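Local coordinates for protein thymidylate synthase 1 (Bacillus subtilis, PDB 1BKP) that probably catalyses the reductive methylation of dUMP to dTMP with 5,10-methylenetetrahydrofolate as methyl donor and reductant, working as a homodimer, at residues N115-N119 with G120-D124; G101-G104 with H105-F109; D124-D127 with Y128-Q132. All coordinates share one frame; numbering follows the deposited sequence.

Interaction 1: residues N115-N119 with G120-D124; sequences NRSLN and GEKVD
A beta hairpin with a two-residue loop joins R116 and L118 on strand 116-118 to V123 and E121 on strand 121-123. R116 and V123 form a hydrogen-bonded antiparallel pair: R116 N reaches V123 O at 2.9 Å and V123 N reaches R116 O at 2.8 Å. In the second such pair, L118 N meets E121 O at 2.9 Å in a nearly straight bond, while E121 N closes the turn on L118 O from above the carbonyl plane. N115 N adds a weak bond to V123 O, so N115 and R116 both face V123 in a classic beta bulge.

On one face V123 CG1 lies 4.0 Å from R116 CB and 4.1 Å from L118 CB; branched valine fills the interval between them. The L118 side chain leaves the strand with CG opposite the backbone N (chi1 -180°), which brings its methyl end against H131 of helix 125-135. The R116 chain, bent at chi2 and chi3, carries its guanidinium to D153 of the second subunit and into a cation-pi contact with Y128. On the opposite face S117 OG and K122 NZ are 3.7 Å apart, polar groups suited to an exposed surface.

N119 and G120 both have positive phi, which asparagine and glycine tolerate well, and L118 to E121 make the type I' turn characteristic of tight two-residue hairpins.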
ATOM      1  N   ASN A 115       5.750   0.065  21.050  1.00 22.21           N
ATOM      2  CA  ASN A 115       5.704  -1.327  20.725  1.00 23.30           C
ATOM      3  C   ASN A 115       6.943  -1.884  20.053  1.00 26.32           C
ATOM      4  O   ASN A 115       6.948  -3.054  19.693  1.00 28.05           O
ATOM      5  CB  ASN A 115       4.418  -1.599  19.891  1.00 16.96           C
ATOM      6  CG  ASN A 115       4.251  -0.627  18.679  1.00 21.69           C
ATOM      7  OD1 ASN A 115       5.202  -0.026  18.216  1.00 22.14           O
ATOM      8  ND2 ASN A 115       3.042  -0.542  18.136  1.00 21.09           N
ATOM      9  N   ARG A 116       7.979  -1.068  19.844  1.00 24.02           N
ATOM     10  CA  ARG A 116       9.197  -1.559  19.231  1.00 23.37           C
ATOM     11  C   ARG A 116      10.389  -1.492  20.230  1.00 26.97           C
ATOM     12  O   ARG A 116      10.545  -0.506  20.918  1.00 26.83           O
ATOM     13  CB  ARG A 116       9.577  -0.723  18.017  1.00 24.40           C
ATOM     14  CG  ARG A 116       8.525  -0.596  16.908  1.00 41.37           C
ATOM     15  CD  ARG A 116       8.192  -1.932  16.250  1.00 41.90           C
ATOM     16  NE  ARG A 116       9.367  -2.764  16.036  1.00 18.57           N
ATOM     17  CZ  ARG A 116      10.018  -2.875  14.878  1.00 18.81           C
ATOM     18  NH1 ARG A 116       9.653  -2.167  13.811  1.00 22.64           N
ATOM     19  NH2 ARG A 116      10.947  -3.799  14.745  1.00 27.04           N
ATOM     20  N   SER A 117      11.193  -2.557  20.340  1.00 27.07           N
ATOM     21  CA  SER A 117      12.362  -2.482  21.253  1.00 28.82           C
ATOM     22  C   SER A 117      13.554  -1.803  20.525  1.00 25.70           C
ATOM     23  O   SER A 117      13.908  -2.218  19.439  1.00 26.16           O
ATOM     24  CB  SER A 117      12.804  -3.886  21.653  1.00 37.02           C
ATOM     25  OG  SER A 117      11.702  -4.625  22.132  1.00 46.29           O
ATOM     26  N   LEU A 118      14.174  -0.794  21.110  1.00 22.53           N
ATOM     27  CA  LEU A 118      15.305  -0.207  20.473  1.00 23.79           C
ATOM     28  C   LEU A 118      16.271   0.271  21.562  1.00 26.33           C
ATOM     29  O   LEU A 118      15.892   1.045  22.416  1.00 27.51           O
ATOM     30  CB  LEU A 118      14.837   1.002  19.682  1.00 25.05           C
ATOM     31  CG  LEU A 118      15.964   1.732  18.929  1.00 26.52           C
ATOM     32  CD1 LEU A 118      16.543   0.846  17.830  1.00 25.14           C
ATOM     33  CD2 LEU A 118      15.396   3.001  18.386  1.00 27.89           C
ATOM     34  N   ASN A 119      17.489  -0.274  21.576  1.00 26.94           N
ATOM     35  CA  ASN A 119      18.563   0.131  22.512  1.00 25.56           C
ATOM     36  C   ASN A 119      18.174   0.066  23.947  1.00 24.68           C
ATOM     37  O   ASN A 119      18.444   1.006  24.714  1.00 28.06           O
ATOM     38  CB  ASN A 119      19.039   1.539  22.184  1.00 29.78           C
ATOM     39  CG  ASN A 119      19.715   1.605  20.838  1.00 36.27           C
ATOM     40  OD1 ASN A 119      20.163   0.592  20.331  1.00 40.42           O
ATOM     41  ND2 ASN A 119      19.712   2.774  20.211  1.00 40.39           N
ATOM     42  N   GLY A 120      17.430  -0.948  24.305  1.00 21.38           N
ATOM     43  CA  GLY A 120      17.047  -1.071  25.716  1.00 26.96           C
ATOM     44  C   GLY A 120      15.820  -0.309  26.215  1.00 30.46           C
ATOM     45  O   GLY A 120      15.513  -0.331  27.399  1.00 29.60           O
ATOM     46  N   GLU A 121      15.113   0.329  25.286  1.00 30.79           N
ATOM     47  CA  GLU A 121      13.917   1.111  25.567  1.00 30.35           C
ATOM     48  C   GLU A 121      12.784   0.648  24.618  1.00 29.38           C
ATOM     49  O   GLU A 121      13.060   0.004  23.625  1.00 29.39           O
ATOM     50  CB  GLU A 121      14.291   2.573  25.296  1.00 33.40           C
ATOM     51  CG  GLU A 121      13.878   3.539  26.373  1.00 61.25           C
ATOM     52  CD  GLU A 121      14.148   4.978  25.947  1.00 81.43           C
ATOM     53  OE1 GLU A 121      15.328   5.395  26.007  1.00 80.56           O
ATOM     54  OE2 GLU A 121      13.190   5.673  25.524  1.00 92.19           O
ATOM     55  N   LYS A 122      11.510   0.894  24.967  1.00 30.46           N
ATOM     56  CA  LYS A 122      10.344   0.541  24.124  1.00 31.11           C
ATOM     57  C   LYS A 122      10.063   1.878  23.490  1.00 29.26           C
ATOM     58  O   LYS A 122       9.998   2.889  24.183  1.00 30.44           O
ATOM     59  CB  LYS A 122       9.125   0.122  24.938  1.00 43.24           C
ATOM     60  CG  LYS A 122       9.202  -1.279  25.419  1.00 57.29           C
ATOM     61  CD  LYS A 122       8.991  -2.273  24.325  1.00 66.67           C
ATOM     62  CE  LYS A 122       9.103  -3.679  24.922  1.00 81.39           C
ATOM     63  NZ  LYS A 122       8.528  -4.748  24.063  1.00 95.11           N
ATOM     64  N   VAL A 123       9.843   1.886  22.194  1.00 25.79           N
ATOM     65  CA  VAL A 123       9.705   3.140  21.485  1.00 25.18           C
ATOM     66  C   VAL A 123       8.491   2.959  20.536  1.00 22.21           C
ATOM     67  O   VAL A 123       8.159   1.830  20.215  1.00 17.59           O
ATOM     68  CB  VAL A 123      11.112   3.197  20.790  1.00 25.94           C
ATOM     69  CG1 VAL A 123      11.157   2.753  19.316  1.00 23.35           C
ATOM     70  CG2 VAL A 123      11.992   4.283  21.343  1.00 28.93           C
ATOM     71  N   ASP A 124       7.899   4.069  20.071  1.00 19.85           N
ATOM     72  CA  ASP A 124       6.732   4.011  19.151  1.00 19.39           C
ATOM     73  C   ASP A 124       7.199   4.021  17.664  1.00 19.48           C
ATOM     74  O   ASP A 124       8.421   4.101  17.340  1.00 21.75           O
ATOM     75  CB  ASP A 124       5.719   5.153  19.507  1.00 18.29           C
ATOM     76  CG  ASP A 124       6.285   6.552  19.276  1.00 19.34           C
ATOM     77  OD1 ASP A 124       7.039   6.801  18.273  1.00 15.99           O
ATOM     78  OD2 ASP A 124       6.019   7.416  20.138  1.00 21.03           O
TER

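Interaction 2: residues G101-G104 with H105-F109; sequences GTIG and HAYGF
I103 and Y107 meet across a turn-rich loop that leads into helix 108-112, their side chains crossing at about a right angle. The loop combines an ST turn at T102 with an inverse gamma turn centred on H105. Y107 lies close to the catalytic C160, and its OH makes a weak hydrogen bond to C160 N, so the packing here borders the active site.

I103 CD1 does the touching: it lies 3.8 Å from Y107 CD2, approaching the ring obliquely, and 4.2 Å from A106 CB. The isoleucine's CG1 sits between backbone N and carbonyl carbon (chi1 49°), which directs the longer branch to these two partners. The small methyl of A106 fits beside it, also 3.9 Å from I103 O. W73 of helix 64-75 packs on I103; W93 meets the Y107 ring edge-to-face, and I74 and P159 also touch the tyrosine.

From the centre of the gamma turn the H105 ring lies nearly parallel to that of F109: F109 CZ stands 3.6 Å above the imidazole plane, over its centre, whereas H105 CG lies over the phenyl face toward the rim. H105 ND1 bonds to E151, which helps fix the rotation of the imidazole. G104 C lies at the edge of that ring, near its plane. G104 has a positive phi at the bend, a conformation that suits glycine.

The gamma turn is closed weakly, by A106 N on G104 O at 3.0 Å with an N-H...O angle of 140°; N80 ND2 also donates to G104 O. Just before it, T102 OG1 accepts from G104 N at 3.0 Å, nearly straight at 165°.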
ATOM      1  N   GLY A 101     -14.080  11.940  24.724  1.00 26.69           N
ATOM      2  CA  GLY A 101     -13.398  13.012  24.021  1.00 27.36           C
ATOM      3  C   GLY A 101     -12.394  12.527  22.932  1.00 28.85           C
ATOM      4  O   GLY A 101     -11.870  13.343  22.164  1.00 26.65           O
ATOM      5  N   THR A 102     -12.173  11.203  22.817  1.00 29.52           N
ATOM      6  CA  THR A 102     -11.198  10.665  21.821  1.00 28.32           C
ATOM      7  C   THR A 102     -11.831  10.007  20.586  1.00 27.73           C
ATOM      8  O   THR A 102     -13.102   9.855  20.478  1.00 28.45           O
ATOM      9  CB  THR A 102     -10.379   9.536  22.417  1.00 27.75           C
ATOM     10  OG1 THR A 102     -11.209   8.368  22.519  1.00 28.57           O
ATOM     11  CG2 THR A 102      -9.852   9.927  23.772  1.00 22.97           C
ATOM     12  N   ILE A 103     -10.949   9.587  19.659  1.00 23.97           N
ATOM     13  CA  ILE A 103     -11.416   8.890  18.448  1.00 22.39           C
ATOM     14  C   ILE A 103     -11.095   7.416  18.611  1.00 20.71           C
ATOM     15  O   ILE A 103     -11.045   6.703  17.674  1.00 20.59           O
ATOM     16  CB  ILE A 103     -10.859   9.501  17.075  1.00 21.45           C
ATOM     17  CG1 ILE A 103      -9.339   9.686  17.156  1.00 18.43           C
ATOM     18  CG2 ILE A 103     -11.607  10.797  16.816  1.00 21.42           C
ATOM     19  CD1 ILE A 103      -8.602   9.883  15.816  1.00 18.92           C
ATOM     20  N   GLY A 104     -10.945   6.947  19.859  1.00 21.34           N
ATOM     21  CA  GLY A 104     -10.633   5.551  20.071  1.00 22.31           C
ATOM     22  C   GLY A 104      -9.153   5.295  19.791  1.00 23.96           C
ATOM     23  O   GLY A 104      -8.343   6.179  19.786  1.00 24.28           O
ATOM     24  N   HIS A 105      -8.841   4.089  19.402  1.00 22.09           N
ATOM     25  CA  HIS A 105      -7.444   3.712  19.218  1.00 19.93           C
ATOM     26  C   HIS A 105      -6.983   3.893  17.782  1.00 16.24           C
ATOM     27  O   HIS A 105      -6.483   2.980  17.220  1.00 16.60           O
ATOM     28  CB  HIS A 105      -7.327   2.244  19.661  1.00 21.09           C
ATOM     29  CG  HIS A 105      -7.398   2.068  21.139  1.00 23.31           C
ATOM     30  ND1 HIS A 105      -6.997   0.909  21.763  1.00 26.03           N
ATOM     31  CD2 HIS A 105      -7.777   2.919  22.127  1.00 24.91           C
ATOM     32  CE1 HIS A 105      -7.130   1.042  23.078  1.00 26.76           C
ATOM     33  NE2 HIS A 105      -7.599   2.259  23.326  1.00 26.14           N
ATOM     34  N   ALA A 106      -7.321   5.026  17.175  1.00 15.00           N
ATOM     35  CA  ALA A 106      -7.002   5.347  15.793  1.00 16.01           C
ATOM     36  C   ALA A 106      -5.987   6.447  15.683  1.00 17.28           C
ATOM     37  O   ALA A 106      -5.677   7.223  16.642  1.00 16.27           O
ATOM     38  CB  ALA A 106      -8.236   5.778  15.151  1.00 16.63           C
ATOM     39  N   TYR A 107      -5.480   6.576  14.480  1.00 17.26           N
ATOM     40  CA  TYR A 107      -4.549   7.588  14.122  1.00 17.50           C
ATOM     41  C   TYR A 107      -3.410   7.822  15.073  1.00 18.16           C
ATOM     42  O   TYR A 107      -2.518   6.981  15.182  1.00 17.06           O
ATOM     43  CB  TYR A 107      -5.309   8.902  13.775  1.00 16.65           C
ATOM     44  CG  TYR A 107      -6.065   8.900  12.465  1.00 15.32           C
ATOM     45  CD1 TYR A 107      -5.421   9.257  11.265  1.00 15.85           C
ATOM     46  CD2 TYR A 107      -7.429   8.600  12.401  1.00 17.17           C
ATOM     47  CE1 TYR A 107      -6.112   9.331  10.035  1.00 18.29           C
ATOM     48  CE2 TYR A 107      -8.112   8.684  11.157  1.00 18.82           C
ATOM     49  CZ  TYR A 107      -7.446   9.048  10.003  1.00 21.63           C
ATOM     50  OH  TYR A 107      -8.106   9.141   8.784  1.00 28.35           O
ATOM     51  N   GLY A 108      -3.372   9.016  15.672  1.00 19.86           N
ATOM     52  CA  GLY A 108      -2.326   9.317  16.613  1.00 17.91           C
ATOM     53  C   GLY A 108      -2.089   8.276  17.674  1.00 17.35           C
ATOM     54  O   GLY A 108      -0.978   8.067  18.045  1.00 17.84           O
ATOM     55  N   PHE A 109      -3.129   7.597  18.136  1.00 16.82           N
ATOM     56  CA  PHE A 109      -3.001   6.551  19.154  1.00 15.41           C
ATOM     57  C   PHE A 109      -2.071   5.431  18.634  1.00 15.68           C
ATOM     58  O   PHE A 109      -1.165   4.979  19.354  1.00 15.58           O
ATOM     59  CB  PHE A 109      -4.363   5.955  19.462  1.00 14.56           C
ATOM     60  CG  PHE A 109      -4.307   4.905  20.536  1.00 16.50           C
ATOM     61  CD1 PHE A 109      -4.350   5.288  21.894  1.00 17.54           C
ATOM     62  CD2 PHE A 109      -4.123   3.567  20.208  1.00 16.97           C
ATOM     63  CE1 PHE A 109      -4.197   4.294  22.894  1.00 19.19           C
ATOM     64  CE2 PHE A 109      -3.952   2.593  21.192  1.00 16.89           C
ATOM     65  CZ  PHE A 109      -3.987   2.952  22.540  1.00 18.00           C
TER

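Interaction 3: residues D124-D127 with Y128-Q132; sequences DQVD and YLLHQ
Y128 N donates to D124 O at 2.9 Å and thereby closes the first turn of helix 125-135, while D124 itself occupies the N-cap. Its carboxylate supplies the cap: OD1 of D124 accepts from D127 N at 2.9 Å, nearly straight at 170°, and takes a weaker bond from V126 N. A chi1 of 65° swings the D124 carboxylate over the opening turn. Its OD2 forms salt bridges with K114 and K78, so both oxygens are engaged, as suits an aspartate buried here.

The i to i+4 bonds continue with L129 N to Q125 O, L130 N to V126 O at 2.9 Å, and H131 N to D127 O at 3.1 Å. D127 directs OD1 to the hydroxyl of Y254. One turn further on, Q132 OE1 receives H131 ND1 at 3.1 Å in the imidazole plane and on a carbonyl lone pair, while Q132 CG lies over one face of the Y128 ring near its rim, 3.3 Å above the plane. On another side of the helix V126 CG1 packs 4.3 Å from L130 CD1; branched V126 lies against L111 of helix 108-112, and L130 reaches helix 188-206.

Two acidic side chains in the opening turn would probably interact favourably with the helix dipole, and the neighbouring lysines would be expected to stabilise the negative charge of D124.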
ATOM      1  N   ASP A 124       7.899   4.069  20.071  1.00 19.85           N
ATOM      2  CA  ASP A 124       6.732   4.011  19.151  1.00 19.39           C
ATOM      3  C   ASP A 124       7.199   4.021  17.664  1.00 19.48           C
ATOM      4  O   ASP A 124       8.421   4.101  17.340  1.00 21.75           O
ATOM      5  CB  ASP A 124       5.719   5.153  19.507  1.00 18.29           C
ATOM      6  CG  ASP A 124       6.285   6.552  19.276  1.00 19.34           C
ATOM      7  OD1 ASP A 124       7.039   6.801  18.273  1.00 15.99           O
ATOM      8  OD2 ASP A 124       6.019   7.416  20.138  1.00 21.03           O
ATOM      9  N   GLN A 125       6.239   3.991  16.749  1.00 14.70           N
ATOM     10  CA  GLN A 125       6.587   3.954  15.336  1.00 13.84           C
ATOM     11  C   GLN A 125       7.309   5.143  14.820  1.00 14.26           C
ATOM     12  O   GLN A 125       8.064   5.043  13.880  1.00 14.24           O
ATOM     13  CB  GLN A 125       5.284   3.804  14.518  1.00 13.69           C
ATOM     14  CG  GLN A 125       4.608   2.397  14.647  1.00 20.93           C
ATOM     15  CD  GLN A 125       3.462   2.269  13.627  1.00 18.22           C
ATOM     16  OE1 GLN A 125       3.714   2.421  12.388  1.00 20.85           O
ATOM     17  NE2 GLN A 125       2.217   2.107  14.110  1.00 16.07           N
ATOM     18  N   VAL A 126       7.023   6.320  15.358  1.00 14.63           N
ATOM     19  CA  VAL A 126       7.643   7.509  14.824  1.00 16.57           C
ATOM     20  C   VAL A 126       9.129   7.572  15.307  1.00 15.75           C
ATOM     21  O   VAL A 126      10.027   7.788  14.489  1.00 14.73           O
ATOM     22  CB  VAL A 126       6.881   8.761  15.281  1.00 17.46           C
ATOM     23  CG1 VAL A 126       7.586  10.029  14.787  1.00 17.86           C
ATOM     24  CG2 VAL A 126       5.410   8.709  14.800  1.00 16.76           C
ATOM     25  N   ASP A 127       9.390   7.376  16.608  1.00 14.63           N
ATOM     26  CA  ASP A 127      10.788   7.382  17.060  1.00 13.72           C
ATOM     27  C   ASP A 127      11.585   6.232  16.481  1.00 14.76           C
ATOM     28  O   ASP A 127      12.771   6.408  16.141  1.00 16.67           O
ATOM     29  CB  ASP A 127      10.825   7.317  18.582  1.00 13.12           C
ATOM     30  CG  ASP A 127      10.360   8.630  19.223  1.00 19.37           C
ATOM     31  OD1 ASP A 127      10.541   9.720  18.605  1.00 17.11           O
ATOM     32  OD2 ASP A 127       9.744   8.518  20.297  1.00 21.19           O
ATOM     33  N   TYR A 128      10.912   5.110  16.210  1.00 13.11           N
ATOM     34  CA  TYR A 128      11.623   4.007  15.659  1.00 11.75           C
ATOM     35  C   TYR A 128      12.015   4.396  14.201  1.00 11.90           C
ATOM     36  O   TYR A 128      13.171   4.261  13.756  1.00 14.31           O
ATOM     37  CB  TYR A 128      10.729   2.758  15.623  1.00 11.56           C
ATOM     38  CG  TYR A 128      11.512   1.565  15.127  1.00 15.49           C
ATOM     39  CD1 TYR A 128      12.356   0.854  15.995  1.00 19.68           C
ATOM     40  CD2 TYR A 128      11.453   1.178  13.793  1.00 17.10           C
ATOM     41  CE1 TYR A 128      13.093  -0.212  15.554  1.00 20.96           C
ATOM     42  CE2 TYR A 128      12.181   0.110  13.341  1.00 19.28           C
ATOM     43  CZ  TYR A 128      12.973  -0.581  14.228  1.00 19.07           C
ATOM     44  OH  TYR A 128      13.505  -1.748  13.755  1.00 29.36           O
ATOM     45  N   LEU A 129      11.056   4.971  13.463  1.00 10.86           N
ATOM     46  CA  LEU A 129      11.347   5.395  12.084  1.00 11.27           C
ATOM     47  C   LEU A 129      12.461   6.446  12.060  1.00 13.09           C
ATOM     48  O   LEU A 129      13.411   6.338  11.245  1.00 14.73           O
ATOM     49  CB  LEU A 129      10.060   6.070  11.477  1.00 11.16           C
ATOM     50  CG  LEU A 129      10.274   6.753  10.057  1.00 12.81           C
ATOM     51  CD1 LEU A 129      10.616   5.673   9.002  1.00 12.88           C
ATOM     52  CD2 LEU A 129       9.057   7.636   9.591  1.00 16.42           C
ATOM     53  N   LEU A 130      12.400   7.450  12.945  1.00 14.30           N
ATOM     54  CA  LEU A 130      13.426   8.533  12.909  1.00 14.79           C
ATOM     55  C   LEU A 130      14.850   7.961  13.115  1.00 16.22           C
ATOM     56  O   LEU A 130      15.790   8.240  12.315  1.00 15.58           O
ATOM     57  CB  LEU A 130      13.113   9.573  13.981  1.00 14.84           C
ATOM     58  CG  LEU A 130      11.964  10.525  13.577  1.00 17.35           C
ATOM     59  CD1 LEU A 130      11.703  11.380  14.736  1.00 18.70           C
ATOM     60  CD2 LEU A 130      12.212  11.427  12.306  1.00 17.78           C
ATOM     61  N   HIS A 131      14.930   7.013  14.058  1.00 15.11           N
ATOM     62  CA  HIS A 131      16.185   6.362  14.381  1.00 14.16           C
ATOM     63  C   HIS A 131      16.691   5.563  13.175  1.00 15.52           C
ATOM     64  O   HIS A 131      17.847   5.638  12.798  1.00 16.48           O
ATOM     65  CB  HIS A 131      16.029   5.468  15.591  1.00 15.61           C
ATOM     66  CG  HIS A 131      17.288   4.666  15.916  1.00 19.04           C
ATOM     67  ND1 HIS A 131      17.622   3.511  15.240  1.00 19.93           N
ATOM     68  CD2 HIS A 131      18.308   4.914  16.761  1.00 19.52           C
ATOM     69  CE1 HIS A 131      18.813   3.098  15.646  1.00 19.34           C
ATOM     70  NE2 HIS A 131      19.248   3.925  16.569  1.00 19.61           N
ATOM     71  N   GLN A 132      15.798   4.772  12.572  1.00 15.98           N
ATOM     72  CA  GLN A 132      16.153   3.904  11.432  1.00 14.36           C
ATOM     73  C   GLN A 132      16.538   4.632  10.139  1.00 13.11           C
ATOM     74  O   GLN A 132      17.471   4.208   9.425  1.00 12.93           O
ATOM     75  CB  GLN A 132      15.009   2.915  11.155  1.00 14.86           C
ATOM     76  CG  GLN A 132      14.863   1.840  12.298  1.00 19.90           C
ATOM     77  CD  GLN A 132      16.159   0.956  12.440  1.00 34.37           C
ATOM     78  OE1 GLN A 132      16.984   1.183  13.298  1.00 37.85           O
ATOM     79  NE2 GLN A 132      16.319   0.001  11.556  1.00 22.57           N
TER

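Along the chain, interaction 2 comes first: 101-109 turns the loop after helix 82-86 into helix 108-112, beside the catalytic cysteine. Interaction 1 follows that helix and closes the hairpin 116-118/121-123, whose base borders the second subunit. Interaction 3 begins where the hairpin ends, since D124 belongs to both, and opens helix 125-135. The contacts run in series, neither nested nor crossing. Interactions 1 and 3 also touch in space, because the hairpin folds over its own following helix, with V123 CG1 3.7 Å from Y128 CB. Interaction 2 stands apart, its centre about 20 Å from that of interaction 3.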